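Local coordinates for protein polyprenyl synthetase (Nonlabens dokdonensis, PDB 6KD7) that probably builds geranylgeranyl pyrophosphate as a magnesium-dependent prenyltransferase, joining isoprenoid pyrophosphate units, at residues Glu13-Lys16 against Ser17-Ala21; His32-Leu35 against Asp36-Gly39; Met49-Met53 against Tyr54-Ala58; Tyr197-Asn200 against Leu201-Phe205. All blocks are in the same frame, centred on the assembly; numbering follows the deposited sequence.

Overall arrangement
Four local contacts mark successive points of this almost wholly helical isoprenyl synthase fold. Contact 1 ends helix 4-18, contact 2 ends helix 25-35, contact 3 ends helix 42-54, and contact 4 lies inside helix 188-215. Contacts 1 and 2 belong to consecutive helices, have centres about 12 Å apart and touch, Val19 meeting His32 and Leu35. Contacts 3 and 4, about 20 Å apart between centres, stop about 6 Å short of each other at their nearest atoms. Phe205 of contact 4 touches the bound pyrophosphate as part of its pocket, while the side chain of Leu37 in contact 2 stays about 8 Å from it, close by but not in contact.

Contact 1. Residues Glu13-Lys16 against Ser17-Ala21; sequences EELK and SKVTA
Glu14 and Lys18, one helical turn apart, join in a salt bridge on the partly exposed flank of the last turn of helix 4-18. Lys18 NZ donates to Glu14 OE2 at 3.1 Å, using the anti lone pair of that oxygen. Glu14 reaches it by a bend at its second torsion (chi2 -54°), which folds the carboxylate over toward the lysine. With an alanine in place of Lys18, Glu14 OE2 would probably lose its cationic mate and the carboxylate would be freer to turn. Beneath the pair the backbone acceptors are taken in order: Glu13 O by Ser17 N (3.1 Å), Glu14 O by Lys18 N (2.7 Å) and Leu15 O by Val19 N (3.0 Å). Val19 is the first residue to leave helical phi/psi, and Lys18 N adds only a weak bond to Leu15 O at 3.3 Å. On the buried side Leu15 and Val19 run side by side, CD1 of the first lying 3.9 Å from CG2 of the second. Val19 O, beyond the helix end, accepts a weak bond from His32 NE2. Leu15 and Lys18 lean on Ile66 of helix 58-82, while Val19 packs against Leu35 of helix 25-35.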
loop_
_atom_site.group_PDB
_atom_site.type_symbol
_atom_site.label_atom_id
_atom_site.label_comp_id
_atom_site.label_asym_id
_atom_site.label_seq_id
_atom_site.Cartn_x
_atom_site.Cartn_y
_atom_site.Cartn_z
ATOM N N GLU A 13 25.907 -10.708 -36.191
ATOM C CA GLU A 13 25.699 -12.036 -36.821
ATOM C C GLU A 13 26.151 -13.135 -35.850
ATOM O O GLU A 13 25.410 -14.112 -35.672
ATOM C CB GLU A 13 26.470 -12.140 -38.139
ATOM C CG GLU A 13 25.729 -11.519 -39.317
ATOM C CD GLU A 13 26.635 -11.054 -40.449
ATOM O OE1 GLU A 13 27.807 -11.479 -40.480
ATOM O OE2 GLU A 13 26.181 -10.239 -41.277
ATOM N N GLU A 14 27.351 -12.995 -35.296
ATOM C CA GLU A 14 27.976 -14.023 -34.429
ATOM C C GLU A 14 27.203 -14.115 -33.089
ATOM O O GLU A 14 26.943 -15.255 -32.642
ATOM C CB GLU A 14 29.463 -13.692 -34.341
ATOM C CG GLU A 14 30.193 -13.955 -35.652
ATOM C CD GLU A 14 29.981 -15.370 -36.169
ATOM O OE1 GLU A 14 29.466 -15.493 -37.263
ATOM O OE2 GLU A 14 30.264 -16.344 -35.436
ATOM N N LEU A 15 26.744 -12.983 -32.537
ATOM C CA LEU A 15 25.837 -12.934 -31.358
ATOM C C LEU A 15 24.615 -13.819 -31.601
ATOM O O LEU A 15 24.324 -14.698 -30.765
ATOM C CB LEU A 15 25.417 -11.490 -31.117
ATOM C CG LEU A 15 24.578 -11.232 -29.869
ATOM C CD1 LEU A 15 25.306 -11.684 -28.609
ATOM C CD2 LEU A 15 24.245 -9.748 -29.759
ATOM N N LYS A 16 23.920 -13.608 -32.708
ATOM C CA LYS A 16 22.696 -14.396 -32.973
ATOM C C LYS A 16 23.073 -15.874 -33.060
ATOM O O LYS A 16 22.335 -16.699 -32.529
ATOM C CB LYS A 16 22.050 -13.911 -34.272
ATOM C CG LYS A 16 21.048 -14.872 -34.888
ATOM C CD LYS A 16 19.951 -14.199 -35.680
ATOM C CE LYS A 16 18.835 -13.633 -34.823
ATOM N NZ LYS A 16 18.152 -14.677 -34.023
ATOM N N SER A 17 24.185 -16.171 -33.714
ATOM C CA SER A 17 24.675 -17.561 -33.880
ATOM C C SER A 17 25.151 -18.218 -32.572
ATOM O O SER A 17 24.951 -19.419 -32.439
ATOM C CB SER A 17 25.701 -17.631 -34.980
ATOM O OG SER A 17 26.610 -18.690 -34.775
ATOM N N LYS A 18 25.805 -17.482 -31.670
ATOM C CA LYS A 18 26.399 -18.118 -30.458
ATOM C C LYS A 18 25.544 -18.025 -29.190
ATOM O O LYS A 18 25.960 -18.603 -28.186
ATOM C CB LYS A 18 27.808 -17.583 -30.208
ATOM C CG LYS A 18 28.909 -18.387 -30.876
ATOM C CD LYS A 18 30.037 -17.527 -31.376
ATOM C CE LYS A 18 30.900 -18.204 -32.419
ATOM N NZ LYS A 18 31.929 -17.275 -32.937
ATOM N N VAL A 19 24.446 -17.272 -29.198
ATOM C CA VAL A 19 23.562 -17.245 -27.996
ATOM C C VAL A 19 22.249 -17.865 -28.454
ATOM O O VAL A 19 21.409 -17.133 -28.944
ATOM C CB VAL A 19 23.351 -15.823 -27.452
ATOM C CG1 VAL A 19 22.379 -15.807 -26.287
ATOM C CG2 VAL A 19 24.663 -15.175 -27.068
ATOM N N THR A 20 22.116 -19.174 -28.273
ATOM C CA THR A 20 20.972 -19.923 -28.841
ATOM C C THR A 20 20.083 -20.598 -27.794
ATOM O O THR A 20 19.106 -21.207 -28.212
ATOM C CB THR A 20 21.518 -20.944 -29.841
ATOM O OG1 THR A 20 22.445 -21.766 -29.135
ATOM C CG2 THR A 20 22.230 -20.281 -30.996
ATOM N N ALA A 21 20.384 -20.493 -26.502
ATOM C CA ALA A 21 19.516 -21.182 -25.524
ATOM C C ALA A 21 18.103 -20.605 -25.629
ATOM O O ALA A 21 17.991 -19.394 -25.665
ATOM C CB ALA A 21 20.073 -20.987 -24.142
#

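Contact 2. Residues His32-Leu35 against Asp36-Gly39; sequences HYIL and DLGG
Asp36 N returns to Tyr33 O (3.1 Å), an i to i+3 bond at the C-terminal end of helix 25-35, with the donor well above the carbonyl plane. At the next step a water bridges Ile34 O, to which it donates (2.8 Å), and Leu37 N, from which it accepts weakly (3.4 Å). Gly38 and Gly39 then take positive phi (75° and 96°), and at Gly39 a side chain would run into the preceding carbonyl oxygen. They begin the Gly-Gly-Lys-Arg motif of this family, followed closely by Arg43 of the pyrophosphate pocket. Leu37 CG is anti to its carbonyl carbon (chi1 -63°), which turns both methyls back over the last turn: CD2 lies over one face of the Tyr33 ring, 4.3 Å from CE2 and 3.6 Å from Tyr33 O, and CD1 meets Ile34 CG1 at 4.3 Å. A serine in place of Leu37 would probably leave a gap beside that ring face and Ile34. Tyr33 is fixed at its far end by a hydrogen bond from OH to Glu92 O, and its ring packs edge-to-face with Trp98. Ile34 and Leu35 rest on Asn73 of helix 58-82, whereas Tyr33 and Leu37 both touch Lys91 in strand 91-92.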
loop_
_atom_site.group_PDB
_atom_site.type_symbol
_atom_site.label_atom_id
_atom_site.label_comp_id
_atom_site.label_asym_id
_atom_site.label_seq_id
_atom_site.Cartn_x
_atom_site.Cartn_y
_atom_site.Cartn_z
ATOM N N HIS A 32 17.416 -12.853 -24.863
ATOM C CA HIS A 32 17.273 -12.397 -26.279
ATOM C C HIS A 32 16.727 -10.951 -26.323
ATOM O O HIS A 32 17.244 -10.110 -27.093
ATOM C CB HIS A 32 16.428 -13.394 -27.062
ATOM C CG HIS A 32 17.076 -14.738 -27.112
ATOM N ND1 HIS A 32 16.519 -15.864 -26.495
ATOM C CD2 HIS A 32 18.269 -15.130 -27.589
ATOM C CE1 HIS A 32 17.331 -16.883 -26.658
ATOM N NE2 HIS A 32 18.399 -16.460 -27.305
ATOM N N TYR A 33 15.761 -10.653 -25.451
ATOM C CA TYR A 33 15.152 -9.319 -25.357
ATOM C C TYR A 33 16.225 -8.293 -25.023
ATOM O O TYR A 33 16.349 -7.299 -25.733
ATOM C CB TYR A 33 14.024 -9.326 -24.338
ATOM C CG TYR A 33 13.356 -7.991 -24.123
ATOM C CD1 TYR A 33 12.306 -7.580 -24.929
ATOM C CD2 TYR A 33 13.734 -7.172 -23.081
ATOM C CE1 TYR A 33 11.653 -6.379 -24.708
ATOM C CE2 TYR A 33 13.077 -5.982 -22.831
ATOM C CZ TYR A 33 12.018 -5.578 -23.644
ATOM O OH TYR A 33 11.398 -4.383 -23.382
ATOM N N ILE A 34 16.991 -8.481 -23.950
ATOM C CA ILE A 34 17.918 -7.395 -23.541
ATOM C C ILE A 34 19.049 -7.266 -24.567
ATOM O O ILE A 34 19.553 -6.130 -24.751
ATOM C CB ILE A 34 18.428 -7.553 -22.099
ATOM C CG1 ILE A 34 19.075 -6.240 -21.650
ATOM C CG2 ILE A 34 19.352 -8.762 -21.963
ATOM C CD1 ILE A 34 19.052 -6.059 -20.193
ATOM N N LEU A 35 19.453 -8.356 -25.222
ATOM C CA LEU A 35 20.556 -8.293 -26.228
ATOM C C LEU A 35 20.069 -7.658 -27.524
ATOM O O LEU A 35 20.911 -7.320 -28.309
ATOM C CB LEU A 35 21.106 -9.692 -26.487
ATOM C CG LEU A 35 21.842 -10.300 -25.294
ATOM C CD1 LEU A 35 22.225 -11.731 -25.597
ATOM C CD2 LEU A 35 23.060 -9.452 -24.925
ATOM N N ASP A 36 18.764 -7.478 -27.698
ATOM C CA ASP A 36 18.172 -6.912 -28.920
ATOM C C ASP A 36 17.754 -5.456 -28.716
ATOM O O ASP A 36 16.947 -5.009 -29.494
ATOM C CB ASP A 36 16.970 -7.755 -29.327
ATOM C CG ASP A 36 16.517 -7.491 -30.752
ATOM O OD1 ASP A 36 17.336 -7.051 -31.561
ATOM O OD2 ASP A 36 15.344 -7.718 -31.023
ATOM N N LEU A 37 18.283 -4.728 -27.751
ATOM C CA LEU A 37 17.854 -3.327 -27.540
ATOM C C LEU A 37 18.759 -2.385 -28.330
ATOM O O LEU A 37 18.541 -1.177 -28.257
ATOM C CB LEU A 37 17.867 -2.972 -26.059
ATOM C CG LEU A 37 16.906 -3.781 -25.176
ATOM C CD1 LEU A 37 16.885 -3.236 -23.759
ATOM C CD2 LEU A 37 15.495 -3.816 -25.726
ATOM N N GLY A 38 19.760 -2.907 -29.040
ATOM C CA GLY A 38 20.559 -2.084 -29.968
ATOM C C GLY A 38 21.570 -1.153 -29.317
ATOM O O GLY A 38 22.019 -1.400 -28.189
ATOM N N GLY A 39 21.996 -0.148 -30.077
ATOM C CA GLY A 39 23.094 0.772 -29.721
ATOM C C GLY A 39 24.463 0.389 -30.301
ATOM O O GLY A 39 24.558 -0.454 -31.226
HETATM O O HOH W 1 21.342 -4.660 -26.375
#

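Contact 3. Residues Met49-Met53 against Tyr54-Ala58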
loop_
_atom_site.group_PDB
_atom_site.type_symbol
_atom_site.label_atom_id
_atom_site.label_comp_id
_atom_site.label_asym_id
_atom_site.label_seq_id
_atom_site.Cartn_x
_atom_site.Cartn_y
_atom_site.Cartn_z
ATOM N N MET A 49 38.736 -4.976 -31.801
ATOM C CA MET A 49 39.734 -4.008 -32.278
ATOM C C MET A 49 41.097 -4.395 -31.704
ATOM O O MET A 49 42.084 -4.344 -32.456
ATOM C CB MET A 49 39.384 -2.576 -31.851
ATOM C CG MET A 49 38.203 -1.964 -32.634
ATOM S SD MET A 49 37.499 -0.534 -31.756
ATOM C CE MET A 49 38.865 0.594 -31.953
ATOM N N SER A 50 41.159 -4.705 -30.408
ATOM C CA SER A 50 42.407 -5.065 -29.680
ATOM C C SER A 50 43.027 -6.295 -30.352
ATOM O O SER A 50 44.212 -6.283 -30.670
ATOM C CB SER A 50 42.135 -5.357 -28.240
ATOM O OG SER A 50 43.339 -5.406 -27.493
ATOM N N ALA A 51 42.220 -7.319 -30.551
ATOM C CA ALA A 51 42.613 -8.557 -31.211
ATOM C C ALA A 51 43.276 -8.189 -32.558
ATOM O O ALA A 51 44.447 -8.489 -32.707
ATOM C CB ALA A 51 41.417 -9.447 -31.360
ATOM N N GLU A 52 42.577 -7.509 -33.462
ATOM C CA GLU A 52 43.090 -7.188 -34.823
ATOM C C GLU A 52 44.419 -6.419 -34.741
ATOM O O GLU A 52 45.404 -6.899 -35.303
ATOM C CB GLU A 52 42.056 -6.404 -35.606
ATOM C CG GLU A 52 40.936 -7.282 -36.071
ATOM C CD GLU A 52 39.938 -6.548 -36.956
ATOM O OE1 GLU A 52 39.920 -5.281 -36.908
ATOM O OE2 GLU A 52 39.180 -7.245 -37.667
ATOM N N MET A 53 44.447 -5.314 -34.016
ATOM C CA MET A 53 45.645 -4.487 -33.814
ATOM C C MET A 53 46.846 -5.329 -33.408
ATOM O O MET A 53 47.952 -4.833 -33.592
ATOM C CB MET A 53 45.454 -3.496 -32.677
ATOM C CG MET A 53 44.567 -2.336 -33.043
ATOM S SD MET A 53 44.074 -1.286 -31.602
ATOM C CE MET A 53 45.091 -1.954 -30.279
ATOM N N TYR A 54 46.671 -6.422 -32.682
ATOM C CA TYR A 54 47.824 -7.172 -32.133
ATOM C C TYR A 54 48.059 -8.441 -32.969
ATOM O O TYR A 54 48.952 -9.239 -32.659
ATOM C CB TYR A 54 47.614 -7.502 -30.656
ATOM C CG TYR A 54 47.889 -6.386 -29.689
ATOM C CD1 TYR A 54 49.138 -5.826 -29.539
ATOM C CD2 TYR A 54 46.878 -5.922 -28.849
ATOM C CE1 TYR A 54 49.375 -4.790 -28.637
ATOM C CE2 TYR A 54 47.113 -4.923 -27.918
ATOM C CZ TYR A 54 48.352 -4.350 -27.801
ATOM O OH TYR A 54 48.524 -3.375 -26.866
ATOM N N GLY A 55 47.257 -8.655 -33.998
ATOM C CA GLY A 55 47.594 -9.659 -35.000
ATOM C C GLY A 55 46.562 -10.736 -35.117
ATOM O O GLY A 55 46.691 -11.501 -36.066
ATOM N N ALA A 56 45.575 -10.849 -34.219
ATOM C CA ALA A 56 44.618 -11.967 -34.316
ATOM C C ALA A 56 43.492 -11.537 -35.230
ATOM O O ALA A 56 43.497 -10.384 -35.626
ATOM C CB ALA A 56 44.139 -12.359 -32.942
ATOM N N THR A 57 42.540 -12.413 -35.502
ATOM C CA THR A 57 41.278 -12.042 -36.178
ATOM C C THR A 57 40.168 -11.679 -35.176
ATOM O O THR A 57 40.159 -12.177 -34.020
ATOM C CB THR A 57 40.812 -13.185 -37.081
ATOM O OG1 THR A 57 40.649 -14.380 -36.321
ATOM C CG2 THR A 57 41.838 -13.452 -38.161
ATOM N N ALA A 58 39.221 -10.889 -35.660
ATOM C CA ALA A 58 37.894 -10.699 -35.064
ATOM C C ALA A 58 37.320 -12.068 -34.736
ATOM O O ALA A 58 36.817 -12.251 -33.601
ATOM C CB ALA A 58 36.982 -9.969 -36.002
HETATM O O HOH W 2 39.870 -9.639 -38.119
#
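Ser50 and Tyr54 meet one turn apart, the serine OG lying in the plane of the ring at its edge, 3.8 Å from Tyr54 CE2. The ring swings back along the helix because Tyr54 CG is anti to its own carbonyl carbon (chi1 -80°). Both hydroxyls are bonded outside this turn, Ser50 OG to Leu177 O and Tyr54 OH to Glu190 OE2, which ties the end of helix 42-54 to helix 158-183 and helix 188-215. Met53 CE adds an apolar touch at 4.3 Å from Tyr54 CE2. Gly55, with phi 120°, closes the helix in a Schellman motif: Ala56 N bonds to Ala51 O (3.0 Å) and Gly55 N to Glu52 O (2.9 Å). Tyr54 N and Ala56 N reach Ala51 O from opposite faces of its carbonyl plane, and Gly55 N adds a weak bond to the same oxygen. Glu52 stretches out beyond CG (chi2 -175°), carrying its carboxylate toward the start of the next helix, 58-82. There water 2 bridges Glu52 OE2 (2.5 Å) and Ala58 N (2.8 Å), while Glu52 OE1 is held by Asn2 N. Thr57 is the N-cap of that helix, its OG1 taking the backbone N of Asp60.

Contact 4. Residues Tyr197-Asn200 against Leu201-Phe205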
loop_
_atom_site.group_PDB
_atom_site.type_symbol
_atom_site.label_atom_id
_atom_site.label_comp_id
_atom_site.label_asym_id
_atom_site.label_seq_id
_atom_site.Cartn_x
_atom_site.Cartn_y
_atom_site.Cartn_z
ATOM N N TYR A 197 45.059 2.162 -21.107
ATOM C CA TYR A 197 44.380 2.995 -22.112
ATOM C C TYR A 197 42.871 2.946 -21.798
ATOM O O TYR A 197 42.234 4.012 -21.749
ATOM C CB TYR A 197 44.680 2.489 -23.530
ATOM C CG TYR A 197 43.691 2.909 -24.578
ATOM C CD1 TYR A 197 43.440 4.243 -24.845
ATOM C CD2 TYR A 197 43.012 1.966 -25.307
ATOM C CE1 TYR A 197 42.542 4.630 -25.835
ATOM C CE2 TYR A 197 42.083 2.336 -26.257
ATOM C CZ TYR A 197 41.831 3.672 -26.502
ATOM O OH TYR A 197 40.892 3.998 -27.428
ATOM N N GLY A 198 42.316 1.738 -21.728
ATOM C CA GLY A 198 40.885 1.492 -21.424
ATOM C C GLY A 198 40.462 2.212 -20.128
ATOM O O GLY A 198 39.438 2.855 -20.138
ATOM N N ILE A 199 41.271 2.201 -19.089
ATOM C CA ILE A 199 40.939 2.930 -17.847
ATOM C C ILE A 199 40.785 4.415 -18.170
ATOM O O ILE A 199 39.771 4.984 -17.775
ATOM C CB ILE A 199 41.948 2.646 -16.738
ATOM C CG1 ILE A 199 41.907 1.180 -16.309
ATOM C CG2 ILE A 199 41.734 3.561 -15.540
ATOM C CD1 ILE A 199 40.580 0.704 -15.749
ATOM N N ASN A 200 41.739 5.028 -18.852
ATOM C CA ASN A 200 41.703 6.497 -19.079
ATOM C C ASN A 200 40.537 6.779 -20.032
ATOM O O ASN A 200 39.783 7.726 -19.829
ATOM C CB ASN A 200 43.047 7.016 -19.603
ATOM C CG ASN A 200 44.113 7.115 -18.530
ATOM O OD1 ASN A 200 45.273 6.657 -18.681
ATOM N ND2 ASN A 200 43.738 7.776 -17.460
ATOM N N LEU A 201 40.329 5.936 -21.020
ATOM C CA LEU A 201 39.226 6.174 -21.958
ATOM C C LEU A 201 37.902 6.107 -21.173
ATOM O O LEU A 201 36.957 6.829 -21.521
ATOM C CB LEU A 201 39.271 5.114 -23.062
ATOM C CG LEU A 201 38.237 5.271 -24.168
ATOM C CD1 LEU A 201 38.578 6.416 -25.112
ATOM C CD2 LEU A 201 38.092 3.987 -24.957
ATOM N N GLY A 202 37.791 5.128 -20.284
ATOM C CA GLY A 202 36.522 4.805 -19.602
ATOM C C GLY A 202 36.197 5.929 -18.628
ATOM O O GLY A 202 35.042 6.342 -18.571
ATOM N N LEU A 203 37.214 6.460 -17.971
ATOM C CA LEU A 203 37.049 7.604 -17.061
ATOM C C LEU A 203 36.622 8.852 -17.848
ATOM O O LEU A 203 35.698 9.547 -17.416
ATOM C CB LEU A 203 38.343 7.801 -16.280
ATOM C CG LEU A 203 38.601 6.799 -15.154
ATOM C CD1 LEU A 203 40.016 6.987 -14.589
ATOM C CD2 LEU A 203 37.575 6.936 -14.026
ATOM N N ALA A 204 37.246 9.143 -18.982
ATOM C CA ALA A 204 36.831 10.261 -19.841
ATOM C C ALA A 204 35.375 10.048 -20.238
ATOM O O ALA A 204 34.595 11.006 -20.261
ATOM C CB ALA A 204 37.735 10.371 -21.061
ATOM N N PHE A 205 35.045 8.855 -20.675
ATOM C CA PHE A 205 33.685 8.556 -21.186
ATOM C C PHE A 205 32.627 8.829 -20.061
ATOM O O PHE A 205 31.557 9.411 -20.300
ATOM C CB PHE A 205 33.693 7.118 -21.702
ATOM C CG PHE A 205 32.442 6.672 -22.402
ATOM C CD1 PHE A 205 31.950 7.388 -23.495
ATOM C CD2 PHE A 205 31.771 5.523 -21.992
ATOM C CE1 PHE A 205 30.797 6.985 -24.158
ATOM C CE2 PHE A 205 30.628 5.108 -22.677
ATOM C CZ PHE A 205 30.119 5.857 -23.725
#
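Tyr197 and Leu201 lie side by side on helix 188-215, a long helix of the all-alpha isoprenyl synthase fold that carries the family's second aspartate-rich motif one to two turns further on. Leu201 N gives a nearly straight bond to Tyr197 O (2.8 Å). Its side chain, with CG anti to the backbone N (chi1 -176°), brings CD2 to 3.7 Å from Tyr197 OH and obliquely against the ring. That hydroxyl has its polar partner in Ser319 OG of helix 309-322, a helix that Leu201 touches as well. Gly202 N follows with a bond to Gly198 O at 2.8 Å; a CB on Gly202 would lie tight against that same oxygen. Leu203 N reaches Ile199 O (3.0 Å), and the two side chains run alongside each other, Ile199 CG2 3.9 Å from Leu203 CD1, with Ile199 against Val171 and Leu203 against Ile165, both of helix 158-183. Ala204 N bonds to Asn200 O with an almost linear N-H...O angle of 171°; the asparagine OD1 is bound in turn by Asn301 ND2 of helix 283-303. Phe205, which touches the bound pyrophosphate as part of its pocket, keeps the helix going through its own N, 2.9 Å from Leu201 O.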